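Local coordinates for protein response regulator aspartate phosphatase H (Bacillus subtilis, PDB 3Q15) that dephosphorylates the sporulation phosphotransferase Spo0F and also acts on the response regulator ComA, so separating competence and sporulation in time, at residues T157-S160 with M161-L165; L185-I188 with A189-D193; K200-P203 with H204-A208. All coordinates share one frame; numbering follows the deposited sequence.

Interaction 1 (T157-S160 with M161-L165)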
loop_
_atom_site.group_PDB
_atom_site.type_symbol
_atom_site.label_atom_id
_atom_site.label_comp_id
_atom_site.label_asym_id
_atom_site.label_seq_id
_atom_site.Cartn_x
_atom_site.Cartn_y
_atom_site.Cartn_z
ATOM N N THR A 157 6.924 2.049 0.337
ATOM C CA THR A 157 8.008 1.078 0.394
ATOM C C THR A 157 7.640 -0.222 1.111
ATOM O O THR A 157 8.135 -1.287 0.747
ATOM C CB THR A 157 9.268 1.709 1.035
ATOM O OG1 THR A 157 9.541 2.973 0.411
ATOM C CG2 THR A 157 10.482 0.788 0.882
ATOM N N HIS A 158 6.780 -0.140 2.125
ATOM C CA HIS A 158 6.323 -1.341 2.830
ATOM C C HIS A 158 5.480 -2.217 1.916
ATOM O O HIS A 158 5.637 -3.441 1.881
ATOM C CB HIS A 158 5.510 -0.977 4.071
ATOM C CG HIS A 158 6.331 -0.418 5.187
ATOM N ND1 HIS A 158 7.494 -1.013 5.623
ATOM C CD2 HIS A 158 6.158 0.681 5.961
ATOM C CE1 HIS A 158 8.005 -0.304 6.614
ATOM N NE2 HIS A 158 7.213 0.729 6.838
ATOM N N VAL A 159 4.575 -1.579 1.185
ATOM C CA VAL A 159 3.707 -2.281 0.252
ATOM C C VAL A 159 4.536 -2.842 -0.891
ATOM O O VAL A 159 4.270 -3.934 -1.383
ATOM C CB VAL A 159 2.616 -1.348 -0.309
ATOM C CG1 VAL A 159 1.745 -2.092 -1.314
ATOM C CG2 VAL A 159 1.772 -0.794 0.827
ATOM N N SER A 160 5.549 -2.090 -1.303
ATOM C CA SER A 160 6.457 -2.550 -2.340
ATOM C C SER A 160 7.145 -3.835 -1.900
ATOM O O SER A 160 7.247 -4.792 -2.668
ATOM C CB SER A 160 7.504 -1.480 -2.638
ATOM O OG SER A 160 8.400 -1.910 -3.649
ATOM N N MET A 161 7.621 -3.844 -0.658
ATOM C CA MET A 161 8.316 -4.998 -0.112
ATOM C C MET A 161 7.385 -6.205 -0.062
ATOM O O MET A 161 7.769 -7.316 -0.427
ATOM C CB MET A 161 8.863 -4.696 1.286
ATOM C CG MET A 161 9.844 -5.747 1.784
ATOM S SD MET A 161 11.419 -5.673 0.909
ATOM C CE MET A 161 12.261 -4.382 1.817
ATOM N N TYR A 162 6.156 -5.979 0.386
ATOM C CA TYR A 162 5.155 -7.036 0.417
ATOM C C TYR A 162 5.057 -7.709 -0.943
ATOM O O TYR A 162 5.199 -8.923 -1.054
ATOM C CB TYR A 162 3.795 -6.473 0.820
ATOM C CG TYR A 162 2.642 -7.412 0.555
ATOM C CD1 TYR A 162 2.316 -8.420 1.453
ATOM C CD2 TYR A 162 1.876 -7.287 -0.594
ATOM C CE1 TYR A 162 1.259 -9.280 1.211
ATOM C CE2 TYR A 162 0.819 -8.137 -0.843
ATOM C CZ TYR A 162 0.515 -9.132 0.063
ATOM O OH TYR A 162 -0.538 -9.986 -0.180
ATOM N N HIS A 163 4.834 -6.908 -1.980
ATOM C CA HIS A 163 4.673 -7.446 -3.326
ATOM C C HIS A 163 5.937 -8.083 -3.891
ATOM O O HIS A 163 5.875 -9.153 -4.490
ATOM C CB HIS A 163 4.146 -6.374 -4.279
ATOM C CG HIS A 163 2.679 -6.126 -4.136
ATOM N ND1 HIS A 163 1.726 -6.994 -4.625
ATOM C CD2 HIS A 163 1.998 -5.117 -3.540
ATOM C CE1 HIS A 163 0.522 -6.528 -4.343
ATOM N NE2 HIS A 163 0.661 -5.388 -3.687
ATOM N N ILE A 164 7.080 -7.431 -3.708
ATOM C CA ILE A 164 8.315 -7.944 -4.288
ATOM C C ILE A 164 8.728 -9.270 -3.649
ATOM O O ILE A 164 9.375 -10.102 -4.287
ATOM C CB ILE A 164 9.474 -6.927 -4.181
ATOM C CG1 ILE A 164 10.579 -7.282 -5.174
ATOM C CG2 ILE A 164 10.019 -6.865 -2.753
ATOM C CD1 ILE A 164 10.108 -7.353 -6.606
ATOM N N LEU A 165 8.349 -9.467 -2.391
ATOM C CA LEU A 165 8.649 -10.719 -1.710
ATOM C C LEU A 165 7.805 -11.869 -2.255
ATOM O O LEU A 165 8.209 -13.031 -2.184
ATOM C CB LEU A 165 8.464 -10.583 -0.197
ATOM C CG LEU A 165 9.506 -9.750 0.559
ATOM C CD1 LEU A 165 9.139 -9.660 2.034
ATOM C CD2 LEU A 165 10.902 -10.337 0.388
#
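V159 and H163 lie side by side one turn apart on helix 157-172 and point the same way. V159 CG1 is anti to the backbone N (chi1 178°), which puts it beside the carbonyl carbon, on the side of the next turn. It meets the edge of the H163 imidazole, with CG1 3.8 Å from H163 CD2. The same carbon, H163 CD2, lies 3.3 Å from V159 O, which sits near the ring plane. One face of the H163 ring is covered by its neighbour: Y162 CD2 stands 3.6 Å above the plane, over the ring centre. The ring is therefore met at an edge and over a face. Its ND1 is hydrogen-bonded to H144 ND1 on helix 137-153, which should help to fix the ring rotation.

The tightest part is the turn at S160 and I164. I164 N donates to S160 O at 2.8 Å, nearly along the C=O axis. I164 CG2 sits between its own backbone N and carbonyl carbon and rests 3.5 Å from the same S160 O. The OG of S160 bonds to A148 O, so this buried hydroxyl is satisfied by the preceding helix.

The outer end of the Y162 ring leads away from residues 157-160 on a looser, partly exposed side. Here Y162 packs on G122 and L165 on Y378, both of the second subunit. The small S160 followed a turn later by the branched I164, both against helix 137-153, is consistent with the second helix of a tetratricopeptide (TPR) hairpin, here in predicted TPR 2.

Interaction 2 (L185-I188 with A189-D193)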
loop_
_atom_site.group_PDB
_atom_site.type_symbol
_atom_site.label_atom_id
_atom_site.label_comp_id
_atom_site.label_asym_id
_atom_site.label_seq_id
_atom_site.Cartn_x
_atom_site.Cartn_y
_atom_site.Cartn_z
ATOM N N LEU A 185 16.095 -8.828 -6.214
ATOM C CA LEU A 185 17.035 -8.549 -5.139
ATOM C C LEU A 185 17.387 -7.067 -5.105
ATOM O O LEU A 185 17.470 -6.467 -4.032
ATOM C CB LEU A 185 18.296 -9.407 -5.291
ATOM C CG LEU A 185 18.070 -10.915 -5.130
ATOM C CD1 LEU A 185 19.292 -11.717 -5.567
ATOM C CD2 LEU A 185 17.693 -11.250 -3.693
ATOM N N PHE A 186 17.594 -6.480 -6.282
ATOM C CA PHE A 186 17.847 -5.041 -6.376
ATOM C C PHE A 186 16.688 -4.236 -5.797
ATOM O O PHE A 186 16.895 -3.253 -5.083
ATOM C CB PHE A 186 18.111 -4.615 -7.825
ATOM C CG PHE A 186 19.434 -5.080 -8.363
ATOM C CD1 PHE A 186 20.394 -5.612 -7.516
ATOM C CD2 PHE A 186 19.720 -4.985 -9.714
ATOM C CE1 PHE A 186 21.615 -6.044 -8.006
ATOM C CE2 PHE A 186 20.940 -5.414 -10.210
ATOM C CZ PHE A 186 21.889 -5.944 -9.352
ATOM N N VAL A 187 15.464 -4.657 -6.105
ATOM C CA VAL A 187 14.282 -3.972 -5.599
ATOM C C VAL A 187 14.213 -4.057 -4.077
ATOM O O VAL A 187 13.934 -3.067 -3.404
ATOM C CB VAL A 187 12.993 -4.526 -6.220
ATOM C CG1 VAL A 187 11.774 -3.925 -5.533
ATOM C CG2 VAL A 187 12.966 -4.232 -7.713
ATOM N N ILE A 188 14.484 -5.240 -3.537
ATOM C CA ILE A 188 14.486 -5.428 -2.092
ATOM C C ILE A 188 15.531 -4.537 -1.422
ATOM O O ILE A 188 15.251 -3.881 -0.417
ATOM C CB ILE A 188 14.739 -6.898 -1.726
ATOM C CG1 ILE A 188 13.624 -7.780 -2.287
ATOM C CG2 ILE A 188 14.841 -7.067 -0.220
ATOM C CD1 ILE A 188 13.879 -9.276 -2.111
ATOM N N ALA A 189 16.738 -4.518 -1.981
ATOM C CA ALA A 189 17.796 -3.653 -1.473
ATOM C C ALA A 189 17.378 -2.187 -1.548
ATOM O O ALA A 189 17.524 -1.443 -0.579
ATOM C CB ALA A 189 19.078 -3.874 -2.252
ATOM N N GLY A 190 16.860 -1.781 -2.705
ATOM C CA GLY A 190 16.421 -0.412 -2.910
ATOM C C GLY A 190 15.400 0.004 -1.871
ATOM O O GLY A 190 15.434 1.130 -1.367
ATOM N N ASN A 191 14.494 -0.912 -1.540
ATOM C CA ASN A 191 13.469 -0.649 -0.538
ATOM C C ASN A 191 14.064 -0.410 0.845
ATOM O O ASN A 191 13.686 0.531 1.547
ATOM C CB ASN A 191 12.441 -1.785 -0.496
ATOM C CG ASN A 191 11.504 -1.764 -1.689
ATOM O OD1 ASN A 191 11.422 -0.766 -2.409
ATOM N ND2 ASN A 191 10.785 -2.862 -1.903
ATOM N N TYR A 192 14.999 -1.269 1.233
ATOM C CA TYR A 192 15.711 -1.084 2.489
ATOM C C TYR A 192 16.419 0.261 2.527
ATOM O O TYR A 192 16.432 0.927 3.559
ATOM C CB TYR A 192 16.708 -2.217 2.724
ATOM C CG TYR A 192 16.079 -3.450 3.322
ATOM C CD1 TYR A 192 15.411 -3.383 4.538
ATOM C CD2 TYR A 192 16.162 -4.680 2.685
ATOM C CE1 TYR A 192 14.841 -4.501 5.100
ATOM C CE2 TYR A 192 15.592 -5.810 3.241
ATOM C CZ TYR A 192 14.932 -5.714 4.449
ATOM O OH TYR A 192 14.355 -6.825 5.017
ATOM N N ASP A 193 17.004 0.649 1.397
ATOM C CA ASP A 193 17.680 1.935 1.283
ATOM C C ASP A 193 16.748 3.091 1.654
ATOM O O ASP A 193 17.181 4.058 2.280
ATOM C CB ASP A 193 18.241 2.133 -0.129
ATOM C CG ASP A 193 19.442 1.247 -0.414
ATOM O OD1 ASP A 193 19.996 0.649 0.535
ATOM O OD2 ASP A 193 19.845 1.161 -1.592
HETATM O O HOH W 1 13.536 -0.641 -4.567
#
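The Y192 ring and the N191 amide are the flat groups that meet residues of the turn before. I188 CG2 and I188 O both approach the CD2-CE2 side of the Y192 ring obliquely, from the same side of its plane. The apolar contact is I188 CG2 to Y192 CE2, 3.8 Å. I188 O lies 3.3 Å from Y192 CD2. The ring lies back along the helix because Y192 CG is beside its backbone N (chi1 -83°).

One face of the N191 amide is covered by V187 O, which stands almost directly over N191 CG at 3.2 Å. Water 1 is above the same face. It donates to V187 O at 2.7 Å and to N191 OD1 at 3.0 Å, and so bridges backbone and side chain. V187 O also accepts from N191 N at 2.9 Å, so two bonds hold this carbonyl. The other end of the amide, ND2, bonds to S160 OG of helix 157-172.

The segment lies in predicted TPR 3. A189 and Y192 fit the small and aromatic places of the TPR consensus in the first helix of a repeat. A189 CB stays within 3.5 Å of L185 O, and its small side chain lets L205 of helix 198-214 come close.

The hydroxyl of Y192 is hydrogen-bonded to OXT of Y378 in the second subunit. With a leucine in place of Y192, that terminal carboxylate would probably lose one of its partners and I188 CG2 the ring beside it. On another side of the helix, F186 packs on F220 and I223 of helix 218-235.

Interaction 3 (K200-P203 with H204-A208)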
loop_
_atom_site.group_PDB
_atom_site.type_symbol
_atom_site.label_atom_id
_atom_site.label_comp_id
_atom_site.label_asym_id
_atom_site.label_seq_id
_atom_site.Cartn_x
_atom_site.Cartn_y
_atom_site.Cartn_z
ATOM N N LYS A 200 20.897 -3.838 5.805
ATOM C CA LYS A 200 19.907 -4.859 5.473
ATOM C C LYS A 200 19.881 -5.127 3.976
ATOM O O LYS A 200 19.601 -6.243 3.543
ATOM C CB LYS A 200 18.519 -4.460 5.971
ATOM C CG LYS A 200 18.381 -4.511 7.479
ATOM C CD LYS A 200 17.033 -3.977 7.926
ATOM C CE LYS A 200 16.925 -3.959 9.443
ATOM N NZ LYS A 200 15.613 -3.411 9.874
ATOM N N ALA A 201 20.184 -4.103 3.189
ATOM C CA ALA A 201 20.211 -4.239 1.738
ATOM C C ALA A 201 21.396 -5.081 1.266
ATOM O O ALA A 201 21.295 -5.825 0.288
ATOM C CB ALA A 201 20.258 -2.870 1.088
ATOM N N LEU A 202 22.518 -4.951 1.967
ATOM C CA LEU A 202 23.776 -5.534 1.518
ATOM C C LEU A 202 23.704 -7.037 1.231
ATOM O O LEU A 202 24.183 -7.486 0.188
ATOM C CB LEU A 202 24.909 -5.220 2.505
ATOM C CG LEU A 202 26.302 -5.711 2.090
ATOM C CD1 LEU A 202 26.725 -5.089 0.764
ATOM C CD2 LEU A 202 27.323 -5.417 3.181
ATOM N N PRO A 203 23.104 -7.822 2.144
ATOM C CA PRO A 203 23.037 -9.266 1.893
ATOM C C PRO A 203 22.365 -9.582 0.560
ATOM O O PRO A 203 22.824 -10.466 -0.159
ATOM C CB PRO A 203 22.187 -9.789 3.058
ATOM C CG PRO A 203 22.384 -8.790 4.142
ATOM C CD PRO A 203 22.506 -7.461 3.442
ATOM N N HIS A 204 21.303 -8.858 0.226
ATOM C CA HIS A 204 20.592 -9.104 -1.025
ATOM C C HIS A 204 21.438 -8.713 -2.231
ATOM O O HIS A 204 21.420 -9.389 -3.260
ATOM C CB HIS A 204 19.244 -8.377 -1.031
ATOM C CG HIS A 204 18.354 -8.771 0.106
ATOM N ND1 HIS A 204 17.679 -9.974 0.140
ATOM C CD2 HIS A 204 18.052 -8.138 1.263
ATOM C CE1 HIS A 204 16.990 -10.057 1.263
ATOM N NE2 HIS A 204 17.198 -8.956 1.962
ATOM N N LEU A 205 22.191 -7.627 -2.099
ATOM C CA LEU A 205 23.083 -7.208 -3.171
ATOM C C LEU A 205 24.186 -8.241 -3.392
ATOM O O LEU A 205 24.612 -8.471 -4.525
ATOM C CB LEU A 205 23.682 -5.831 -2.875
ATOM C CG LEU A 205 22.681 -4.669 -2.823
ATOM C CD1 LEU A 205 23.395 -3.353 -2.560
ATOM C CD2 LEU A 205 21.873 -4.586 -4.109
ATOM N N GLU A 206 24.641 -8.870 -2.315
ATOM C CA GLU A 206 25.683 -9.885 -2.431
ATOM C C GLU A 206 25.150 -11.143 -3.112
ATOM O O GLU A 206 25.830 -11.735 -3.951
ATOM C CB GLU A 206 26.285 -10.216 -1.063
ATOM C CG GLU A 206 27.095 -9.078 -0.453
ATOM C CD GLU A 206 27.624 -9.401 0.935
ATOM O OE1 GLU A 206 28.595 -8.746 1.369
ATOM O OE2 GLU A 206 27.067 -10.304 1.594
ATOM N N ALA A 207 23.936 -11.549 -2.757
ATOM C CA ALA A 207 23.317 -12.706 -3.397
ATOM C C ALA A 207 23.116 -12.428 -4.880
ATOM O O ALA A 207 23.312 -13.303 -5.720
ATOM C CB ALA A 207 21.989 -13.038 -2.734
ATOM N N ALA A 208 22.727 -11.197 -5.197
ATOM C CA ALA A 208 22.562 -10.796 -6.588
ATOM C C ALA A 208 23.887 -10.893 -7.334
ATOM O O ALA A 208 23.940 -11.396 -8.454
ATOM C CB ALA A 208 21.995 -9.384 -6.679
#
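L202 meets E206 side chain to side chain, and the H204 ring meets the backbone carbonyl of K200, each one turn apart near the start of helix 198-214, within predicted TPR 3. L202 and E206 cross obliquely. The aliphatic part of E206 lies along the backbone, with E206 CG 3.4 Å from L202 O. Its chain is extended beyond CG, which carries OE1 to 3.9 Å from L202 CG. That is a contact of a carboxylate oxygen with a hydrocarbon branch, and E206 is only partly buried.

H204 turns its CG beside its own backbone N (chi1 -58°), which swings the ring back over the preceding turn. There H204 CD2 comes within 3.3 Å of K200 O. The next ring atom, NE2, is hydrogen-bonded to Y378 OXT of the second subunit.

P203 has no N-H, and the helix is kinked there. A201 O, two residues before P203, takes two bonds. L205 N donates in the carbonyl plane at 3.1 Å. H204 N adds a weak bond at 3.0 Å, with an N-H...O angle of only 121°. P203 O still accepts normally from A207 N.

P203 and A207 are on the exposed side. The buried side is shared by two helices: A201 and L205 lie against D193 and A189 of helix 178-194, while L202 and L205 also touch Y232 and I228 of helix 218-235.

The three interactions follow one another along the chain on three successive helices, 157-172, 178-194 and 198-214. Centres of interactions 1 and 2 are about 10 Å apart, and those of 2 and 3 about 8 Å. Interaction 2 is the middle layer and touches both others: M161 CE meets N191 CB at 3.5 Å, and A189 CB meets L205 CD2 at 3.4 Å. Interactions 1 and 3 are about 16 Å apart between centres and do not touch. The predicted TPR 2 therefore packs directly on TPR 3, as in a TPR superhelix. All three contacts also reach the second subunit, with its C-terminal residue Y378 a shared partner.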